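Local coordinates for solute Binding Protein, BlMnBP1 in complex with mannotriose (PDB 6FUV) that binds manno-oligosaccharides such as mannotriose and probably delivers them to an ABC transporter for uptake, at residues Lys18-Thr23 with Arg317-Met322; Thr25-Arg30 with Lys60-Ser65; Trp82-Ile87 with Met307-Asn312. All coordinates share one frame; numbering follows the deposited sequence.

Contact 1. Residues Lys18-Thr23 with Arg317-Met322; sequences KDLKAT and RQEAAM. With ACT (acetate ion), chain F.
Leu-20 brings one branch of its side chain down on Glu-319, and this is where segments 18-23 and 317-322 pack most tightly. The CD1 methyl lies 3.4 Å from Glu-319 CG and 3.5 Å from CD of the same glutamate. It meets the middle of that chain rather than its tip, because Glu-319 holds CG anti to its backbone N (chi1 167°) and runs on extended. The same methyl sits 4.1 Å from Ala-320 N, so the leucine rests on the surface of the helix as well as on a side chain. Next to it the small residues Ala-22 and Ala-320 both direct their CB atoms into the interface, letting strand and helix come together without a bulky side chain between them. The methyl of Ala-320 continues this packing onto Ile-24 and Ile-57.

On the looser side, where Arg-317 and Thr-23 are partly exposed, polar chemistry replaces apolar packing. Arg-317 is extended from CG to NE, with CG 4.5 Å from Ala-22 CB, and reaches alongside the strand so that NE donates to Thr-23 O over 2.9 Å (N-H...O angle 158°). The carbonyl lies at the edge of the guanidinium and in its plane, while NH1 forms a salt bridge with Asp-314; together these partners would limit rotation of the group. An acetate, probably from the crystallisation liquor, has OXT 3.1 Å from Arg-317 NH2 and accepts a weak hydrogen bond from Thr-23 N. The whole illustrates layered alpha/beta packing: helix 315-330 covers the beginning of strand 22-28, in a lobe of the periplasmic-binding-protein fold.

Contact 2. Residues Thr25-Arg30 with Lys60-Ser65; sequences TFFNGR and KVQTDS. With BMA (beta-D-mannopyranose), chain B.
Asn-28 lies beside Thr-63 across a pair of parallel strands, yet its amide is engaged mainly within its own segment. CG takes the crowded position between backbone N and carbonyl carbon (chi1 59°), which turns the amide back over the chain. ND2 then stands 3.6 Å above the plane of the Phe-26 ring, over its centre, while OD1 accepts from Arg-30 N at 3.0 Å in an Asx turn, using an in-plane lone pair for that bond. Across the contact, OD1 is 3.4 Å from Thr-63 CG2, and ND2 is 3.8 Å from Val-61 CG1.

The strands themselves, 24° apart in direction, are joined by regular parallel bonding: Phe-26 N to Lys-60 O, Gln-62 N to Phe-26 O, and Asn-28 N to Gln-62 O. A further bond from Asp-64 N to Asn-28 O is weak, marking where the pairing gives out. On the sheet face opposite Asn-28, Thr-25 CG2 touches Gln-62 CD at 3.5 Å. Phe-27 CE1 and CZ approach Asp-64 CB obliquely, ring and carboxylate planes being 60° apart. Arg-74 serves both strands here, holding Gln-62 OE1 and making a cation-pi contact with Phe-27.

Beyond the strand ends lies a mannose that Glu-250 and Lys-253, among others, hydrogen-bond directly. A water donates to both Gly-29 O (2.6 Å) and Asp-64 O (2.7 Å) and has a weak bond with O6 of the same mannose. Arg-30, bent at chi2 and chi3, brings CD to 3.6 Å from mannose O3, but its guanidinium is probably committed to Asp-32 and Glu-338. Gly-29 and Arg-30 thus belong to the glycan pocket, yet the two segments offer this mannose no direct hydrogen bond, only a weak water-mediated one and the close approach of the arginine chain.

Contact 3. Residues Trp82-Ile87 with Met307-Asn312; sequences WDIMMI and MGINKN
Trp-82 and Asn-310 combine stacking with hydrogen bonding. The amide of Asn-310 lies over one face of the indole, the planes 3° apart, and its CB makes a CH-pi contact 3.4 Å from the centroid of the six-membered ring. Met-85 CE covers the opposite face, 3.3 Å above the ring plane. An alanine at Trp-82 would probably open a gap between the Met-85 methyl and the Asn-310 amide, leaving both without the flat surface they share.

Among the hydrogen bonds, Asn-310 ND2 donates to Trp-82 O at 2.8 Å and nearly straight (172°), and OD1 accepts from Asn-312 N in an Asx turn. Backbone bonds link Asn-310 N to Asp-83 O and, in both directions, Met-85 with Gly-308.

Apolar packing gathers on the face of Ile-84, Met-86 and Met-307: Ile-84 CG2 lies 4.0 Å from Met-307 CB, and Met-86 SD 3.8 Å from Met-307 CG. On the Met-85 side, with no side chain at Gly-308, Ile-87 CG1 comes to 3.8 Å from Gly-308 CA. The antiparallel entry of strand 298-309 beside 84-86, in the run of neighbours 57-63, 22-28, 84-86, 298-309, 123-132 within a larger mixed sheet, is consistent with class II periplasmic-binding-protein topology.

How the contacts relate
The three contacts show how one sheet changes character with position and burial. Contact 3 is core, all its touching residues buried; contacts 1 and 2 are partly buried, contact 1 with its centre about 29 Å from the centre of the chain, contact 2 reaching the sugar. Strand 22-28 serves both contacts 1 and 2, and it also pairs with strand 84-86 of contact 3, where Phe-27 N probably hydrogen-bonds to Ile-84 O. Strand 298-309 of contact 3 is followed in the chain by helix 315-330 of contact 1. Accordingly, helix-on-strand packing with a charged, partly exposed side gives way to parallel pairing with polar strand ends, and to antiparallel pairing backed by sulfur and aromatic groups.

Contact 1. Residues Lys18-Thr23 with Arg317-Met322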
# COMPACT_ATOMS: atom_id res chain seq x y z
N LYS A 18 -17.35 -13.79 24.72
CA LYS A 18 -16.53 -14.43 25.73
C LYS A 18 -16.93 -15.88 25.95
O LYS A 18 -16.20 -16.62 26.63
CB LYS A 18 -16.62 -13.64 27.02
CG LYS A 18 -15.54 -12.61 27.17
CD LYS A 18 -14.20 -13.25 27.57
CE LYS A 18 -13.65 -12.63 28.86
NZ LYS A 18 -12.39 -13.31 29.31
N ASP A 19 -18.05 -16.31 25.40
CA ASP A 19 -18.52 -17.69 25.50
C ASP A 19 -18.09 -18.54 24.31
O ASP A 19 -18.36 -19.75 24.32
CB ASP A 19 -20.04 -17.70 25.58
CG ASP A 19 -20.70 -16.99 24.39
OD1 ASP A 19 -20.38 -15.77 24.17
OD2 ASP A 19 -21.51 -17.66 23.68
N LEU A 20 -17.42 -17.96 23.33
CA LEU A 20 -17.02 -18.67 22.13
C LEU A 20 -15.77 -19.50 22.39
O LEU A 20 -14.83 -19.05 23.03
CB LEU A 20 -16.77 -17.66 21.01
CG LEU A 20 -17.97 -16.97 20.37
CD1 LEU A 20 -17.54 -15.73 19.60
CD2 LEU A 20 -18.68 -17.90 19.42
N LYS A 21 -15.78 -20.71 21.88
CA LYS A 21 -14.60 -21.56 21.77
C LYS A 21 -14.44 -21.90 20.29
O LYS A 21 -15.21 -22.70 19.74
CB LYS A 21 -14.76 -22.83 22.61
CG LYS A 21 -14.90 -22.61 24.11
CD LYS A 21 -14.99 -23.95 24.85
CE LYS A 21 -14.65 -23.82 26.33
NZ LYS A 21 -14.90 -25.11 27.06
N ALA A 22 -13.45 -21.28 19.63
CA ALA A 22 -13.21 -21.58 18.23
C ALA A 22 -11.77 -21.29 17.88
O ALA A 22 -11.07 -20.57 18.60
CB ALA A 22 -14.15 -20.80 17.32
N THR A 23 -11.32 -21.96 16.83
CA THR A 23 -10.05 -21.72 16.18
C THR A 23 -10.29 -21.00 14.87
O THR A 23 -11.09 -21.48 14.07
CB THR A 23 -9.31 -23.03 15.89
OG1 THR A 23 -9.07 -23.77 17.08
CG2 THR A 23 -8.04 -22.70 15.20
N ARG A 317 -16.97 -18.79 13.90
CA ARG A 317 -15.69 -18.29 13.41
C ARG A 317 -15.82 -16.89 12.86
O ARG A 317 -14.89 -16.08 13.02
CB ARG A 317 -15.11 -19.22 12.34
CG ARG A 317 -14.70 -20.61 12.90
CD ARG A 317 -13.86 -21.40 11.88
NE ARG A 317 -13.27 -22.54 12.56
CZ ARG A 317 -13.79 -23.76 12.59
NH1 ARG A 317 -14.89 -24.01 11.91
NH2 ARG A 317 -13.20 -24.73 13.28
N GLN A 318 -16.95 -16.58 12.20
CA GLN A 318 -17.17 -15.23 11.71
C GLN A 318 -17.10 -14.25 12.87
O GLN A 318 -16.40 -13.24 12.79
CB GLN A 318 -18.51 -15.11 10.98
CG GLN A 318 -18.61 -15.81 9.64
CD GLN A 318 -19.85 -15.48 8.90
OE1 GLN A 318 -20.76 -14.83 9.43
NE2 GLN A 318 -19.89 -15.86 7.65
N GLU A 319 -17.81 -14.52 13.96
CA GLU A 319 -17.82 -13.61 15.10
C GLU A 319 -16.46 -13.56 15.78
O GLU A 319 -16.00 -12.49 16.14
CB GLU A 319 -18.92 -14.06 16.07
CG GLU A 319 -18.83 -13.42 17.42
CD GLU A 319 -20.03 -13.66 18.32
OE1 GLU A 319 -20.84 -14.57 18.04
OE2 GLU A 319 -20.17 -12.91 19.33
N ALA A 320 -15.82 -14.70 16.00
CA ALA A 320 -14.47 -14.68 16.55
C ALA A 320 -13.53 -13.85 15.69
O ALA A 320 -12.71 -13.08 16.20
CB ALA A 320 -13.95 -16.11 16.68
N ALA A 321 -13.66 -13.96 14.37
CA ALA A 321 -12.79 -13.21 13.47
C ALA A 321 -13.08 -11.71 13.55
O ALA A 321 -12.15 -10.90 13.50
CB ALA A 321 -12.97 -13.72 12.04
N MET A 322 -14.35 -11.32 13.66
CA MET A 322 -14.68 -9.92 13.81
C MET A 322 -14.14 -9.37 15.11
O MET A 322 -13.64 -8.24 15.14
CB MET A 322 -16.18 -9.75 13.76
CG MET A 322 -16.60 -8.27 13.61
SD MET A 322 -18.04 -8.09 12.53
CE MET A 322 -17.58 -9.18 11.20
C ACT F . -12.01 -26.25 15.99
O ACT F . -12.45 -27.22 15.28
OXT ACT F . -12.56 -25.19 16.32
CH3 ACT F . -10.57 -26.43 16.44

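Contact 2. Residues Thr25-Arg30 with Lys60-Ser65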
# COMPACT_ATOMS: atom_id res chain seq x y z
N THR A 25 -8.37 -18.91 11.42
CA THR A 25 -7.16 -18.86 10.60
C THR A 25 -7.02 -17.49 9.95
O THR A 25 -7.96 -17.02 9.30
CB THR A 25 -7.18 -19.95 9.53
OG1 THR A 25 -7.35 -21.22 10.14
CG2 THR A 25 -5.95 -19.95 8.73
N PHE A 26 -5.84 -16.88 10.08
CA PHE A 26 -5.56 -15.52 9.62
C PHE A 26 -4.51 -15.65 8.52
O PHE A 26 -3.40 -16.07 8.77
CB PHE A 26 -5.07 -14.63 10.76
CG PHE A 26 -4.80 -13.20 10.35
CD1 PHE A 26 -5.40 -12.66 9.23
CD2 PHE A 26 -3.99 -12.42 11.10
CE1 PHE A 26 -5.17 -11.37 8.86
CE2 PHE A 26 -3.73 -11.07 10.74
CZ PHE A 26 -4.31 -10.56 9.64
N PHE A 27 -4.89 -15.36 7.30
CA PHE A 27 -4.07 -15.53 6.10
C PHE A 27 -3.62 -14.14 5.67
O PHE A 27 -4.45 -13.26 5.45
CB PHE A 27 -4.86 -16.27 5.00
CG PHE A 27 -4.11 -16.47 3.71
CD1 PHE A 27 -2.87 -17.07 3.70
CD2 PHE A 27 -4.65 -16.08 2.51
CE1 PHE A 27 -2.17 -17.25 2.52
CE2 PHE A 27 -3.98 -16.29 1.34
CZ PHE A 27 -2.73 -16.86 1.35
N ASN A 28 -2.31 -13.93 5.61
CA ASN A 28 -1.77 -12.64 5.20
C ASN A 28 -0.41 -12.80 4.55
O ASN A 28 0.13 -13.90 4.50
CB ASN A 28 -1.66 -11.71 6.38
CG ASN A 28 -0.78 -12.25 7.46
OD1 ASN A 28 0.45 -12.15 7.41
ND2 ASN A 28 -1.41 -12.80 8.48
N GLY A 29 0.11 -11.68 4.03
CA GLY A 29 1.36 -11.64 3.29
C GLY A 29 2.58 -11.28 4.10
O GLY A 29 3.68 -11.16 3.57
N ARG A 30 2.42 -11.09 5.40
CA ARG A 30 3.55 -10.76 6.25
C ARG A 30 4.30 -12.04 6.61
O ARG A 30 4.25 -12.57 7.72
CB ARG A 30 3.05 -10.02 7.47
CG ARG A 30 2.58 -8.59 7.22
CD ARG A 30 3.62 -7.74 6.58
NE ARG A 30 4.86 -7.65 7.33
CZ ARG A 30 5.15 -6.73 8.24
NH1 ARG A 30 4.26 -5.83 8.59
NH2 ARG A 30 6.34 -6.71 8.83
N LYS A 60 -4.67 -18.84 14.48
CA LYS A 60 -3.56 -19.40 13.74
C LYS A 60 -3.32 -18.57 12.47
O LYS A 60 -4.25 -18.03 11.87
CB LYS A 60 -3.87 -20.83 13.36
CG LYS A 60 -4.18 -21.74 14.51
CD LYS A 60 -2.90 -22.29 15.14
CE LYS A 60 -3.22 -23.32 16.25
NZ LYS A 60 -1.97 -23.70 17.03
N VAL A 61 -2.07 -18.49 12.07
CA VAL A 61 -1.65 -17.63 10.98
C VAL A 61 -1.08 -18.48 9.87
O VAL A 61 -0.33 -19.42 10.13
CB VAL A 61 -0.61 -16.60 11.44
CG1 VAL A 61 -0.08 -15.82 10.30
CG2 VAL A 61 -1.21 -15.70 12.50
N GLN A 62 -1.46 -18.16 8.65
CA GLN A 62 -0.82 -18.69 7.46
C GLN A 62 -0.36 -17.51 6.62
O GLN A 62 -1.07 -16.53 6.49
CB GLN A 62 -1.78 -19.52 6.59
CG GLN A 62 -2.76 -20.35 7.38
CD GLN A 62 -3.64 -21.18 6.48
OE1 GLN A 62 -3.88 -20.82 5.34
NE2 GLN A 62 -4.09 -22.30 6.98
N THR A 63 0.79 -17.63 6.00
CA THR A 63 1.34 -16.56 5.19
C THR A 63 1.87 -17.12 3.88
O THR A 63 2.26 -18.28 3.78
CB THR A 63 2.44 -15.82 5.94
OG1 THR A 63 3.54 -16.70 6.20
CG2 THR A 63 1.92 -15.26 7.20
N ASP A 64 1.86 -16.29 2.87
CA ASP A 64 2.30 -16.65 1.54
C ASP A 64 3.06 -15.49 0.91
O ASP A 64 2.69 -14.32 1.05
CB ASP A 64 1.11 -17.02 0.66
CG ASP A 64 1.41 -18.15 -0.28
OD1 ASP A 64 2.61 -18.43 -0.54
OD2 ASP A 64 0.43 -18.74 -0.78
N SER A 65 4.17 -15.82 0.27
CA SER A 65 4.77 -14.89 -0.68
C SER A 65 3.90 -14.85 -1.94
O SER A 65 2.98 -15.65 -2.15
CB SER A 65 6.22 -15.29 -0.95
OG SER A 65 6.28 -16.45 -1.70
C1 BMA B . 7.73 -9.86 3.65
C2 BMA B . 7.48 -8.42 4.08
C3 BMA B . 6.12 -7.96 3.49
C4 BMA B . 6.18 -8.12 1.95
C5 BMA B . 6.60 -9.55 1.58
C6 BMA B . 6.78 -9.75 0.04
O1 BMA B . 8.94 -10.23 4.17
O2 BMA B . 8.48 -7.54 3.55
O3 BMA B . 5.82 -6.66 3.94
O4 BMA B . 4.91 -7.93 1.32
O5 BMA B . 7.83 -9.90 2.25
O6 BMA B . 6.92 -11.13 -0.24
O HOH W 1 3.83 -11.82 1.08

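Contact 3. Residues Trp82-Ile87 with Met307-Asn312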
# COMPACT_ATOMS: atom_id res chain seq x y z
N TRP A 82 -9.56 -20.50 5.64
CA TRP A 82 -9.23 -19.18 6.14
C TRP A 82 -10.50 -18.56 6.69
O TRP A 82 -11.59 -18.88 6.22
CB TRP A 82 -8.66 -18.28 5.04
CG TRP A 82 -9.58 -18.02 3.99
CD1 TRP A 82 -9.93 -18.86 2.99
CD2 TRP A 82 -10.34 -16.83 3.80
NE1 TRP A 82 -10.85 -18.28 2.17
CE2 TRP A 82 -11.14 -17.03 2.64
CE3 TRP A 82 -10.44 -15.62 4.49
CZ2 TRP A 82 -12.03 -16.07 2.16
CZ3 TRP A 82 -11.29 -14.64 4.01
CH2 TRP A 82 -12.09 -14.88 2.82
N ASP A 83 -10.34 -17.70 7.70
CA ASP A 83 -11.43 -16.90 8.23
C ASP A 83 -11.19 -15.41 8.11
O ASP A 83 -12.14 -14.67 7.83
CB ASP A 83 -11.65 -17.27 9.69
CG ASP A 83 -11.90 -18.74 9.88
OD1 ASP A 83 -12.93 -19.19 9.43
OD2 ASP A 83 -11.02 -19.45 10.44
N ILE A 84 -9.95 -14.96 8.25
CA ILE A 84 -9.54 -13.61 7.92
C ILE A 84 -8.46 -13.70 6.84
O ILE A 84 -7.51 -14.49 6.94
CB ILE A 84 -8.98 -12.88 9.16
CG1 ILE A 84 -9.96 -12.88 10.33
CG2 ILE A 84 -8.68 -11.47 8.83
CD1 ILE A 84 -9.28 -12.76 11.70
N MET A 85 -8.59 -12.90 5.80
CA MET A 85 -7.48 -12.65 4.89
C MET A 85 -7.32 -11.16 4.68
O MET A 85 -8.23 -10.37 4.97
CB MET A 85 -7.67 -13.33 3.55
CG MET A 85 -8.71 -12.82 2.58
SD MET A 85 -8.32 -13.38 0.90
CE MET A 85 -8.75 -15.12 1.13
N MET A 86 -6.19 -10.78 4.11
CA MET A 86 -6.01 -9.45 3.55
C MET A 86 -6.67 -9.40 2.18
O MET A 86 -6.31 -10.17 1.29
CB MET A 86 -4.54 -9.10 3.42
CG MET A 86 -3.81 -9.08 4.73
SD MET A 86 -4.62 -8.09 5.99
CE MET A 86 -3.25 -8.16 7.24
N ILE A 87 -7.63 -8.51 2.02
CA ILE A 87 -8.47 -8.49 0.83
C ILE A 87 -7.56 -8.23 -0.37
O ILE A 87 -6.85 -7.23 -0.37
CB ILE A 87 -9.58 -7.44 0.93
CG1 ILE A 87 -10.50 -7.76 2.07
CG2 ILE A 87 -10.32 -7.38 -0.39
CD1 ILE A 87 -11.60 -6.74 2.26
N MET A 307 -8.38 -6.16 6.37
CA MET A 307 -8.78 -7.46 6.87
C MET A 307 -10.21 -7.74 6.46
O MET A 307 -11.09 -6.94 6.75
CB MET A 307 -8.63 -7.54 8.39
CG MET A 307 -7.19 -7.79 8.83
SD MET A 307 -6.96 -7.40 10.54
CE MET A 307 -7.08 -5.60 10.47
N GLY A 308 -10.40 -8.84 5.73
CA GLY A 308 -11.72 -9.30 5.32
C GLY A 308 -12.03 -10.68 5.90
O GLY A 308 -11.14 -11.49 6.11
N ILE A 309 -13.31 -10.94 6.14
CA ILE A 309 -13.76 -12.15 6.82
C ILE A 309 -14.52 -13.04 5.84
O ILE A 309 -15.41 -12.56 5.11
CB ILE A 309 -14.63 -11.78 8.03
CG1 ILE A 309 -13.77 -11.02 9.05
CG2 ILE A 309 -15.25 -12.99 8.71
CD1 ILE A 309 -14.43 -10.82 10.38
N ASN A 310 -14.22 -14.33 5.85
CA ASN A 310 -14.78 -15.35 4.96
C ASN A 310 -16.27 -15.58 5.20
O ASN A 310 -16.68 -16.00 6.28
CB ASN A 310 -13.99 -16.65 5.16
CG ASN A 310 -14.20 -17.71 4.08
OD1 ASN A 310 -14.98 -17.56 3.16
ND2 ASN A 310 -13.48 -18.79 4.22
N LYS A 311 -17.07 -15.34 4.19
CA LYS A 311 -18.46 -15.72 4.33
C LYS A 311 -18.67 -17.22 4.40
O LYS A 311 -19.73 -17.65 4.87
CB LYS A 311 -19.31 -15.19 3.18
CG LYS A 311 -18.94 -15.61 1.80
CD LYS A 311 -19.74 -14.73 0.80
CE LYS A 311 -21.26 -14.98 0.83
NZ LYS A 311 -21.67 -16.08 -0.12
N ASN A 312 -17.68 -18.02 4.00
CA ASN A 312 -17.80 -19.47 4.16
C ASN A 312 -17.72 -19.89 5.61
O ASN A 312 -18.30 -20.91 6.00
CB ASN A 312 -16.73 -20.22 3.38
CG ASN A 312 -16.84 -20.03 1.90
OD1 ASN A 312 -17.89 -19.72 1.38
ND2 ASN A 312 -15.72 -20.21 1.20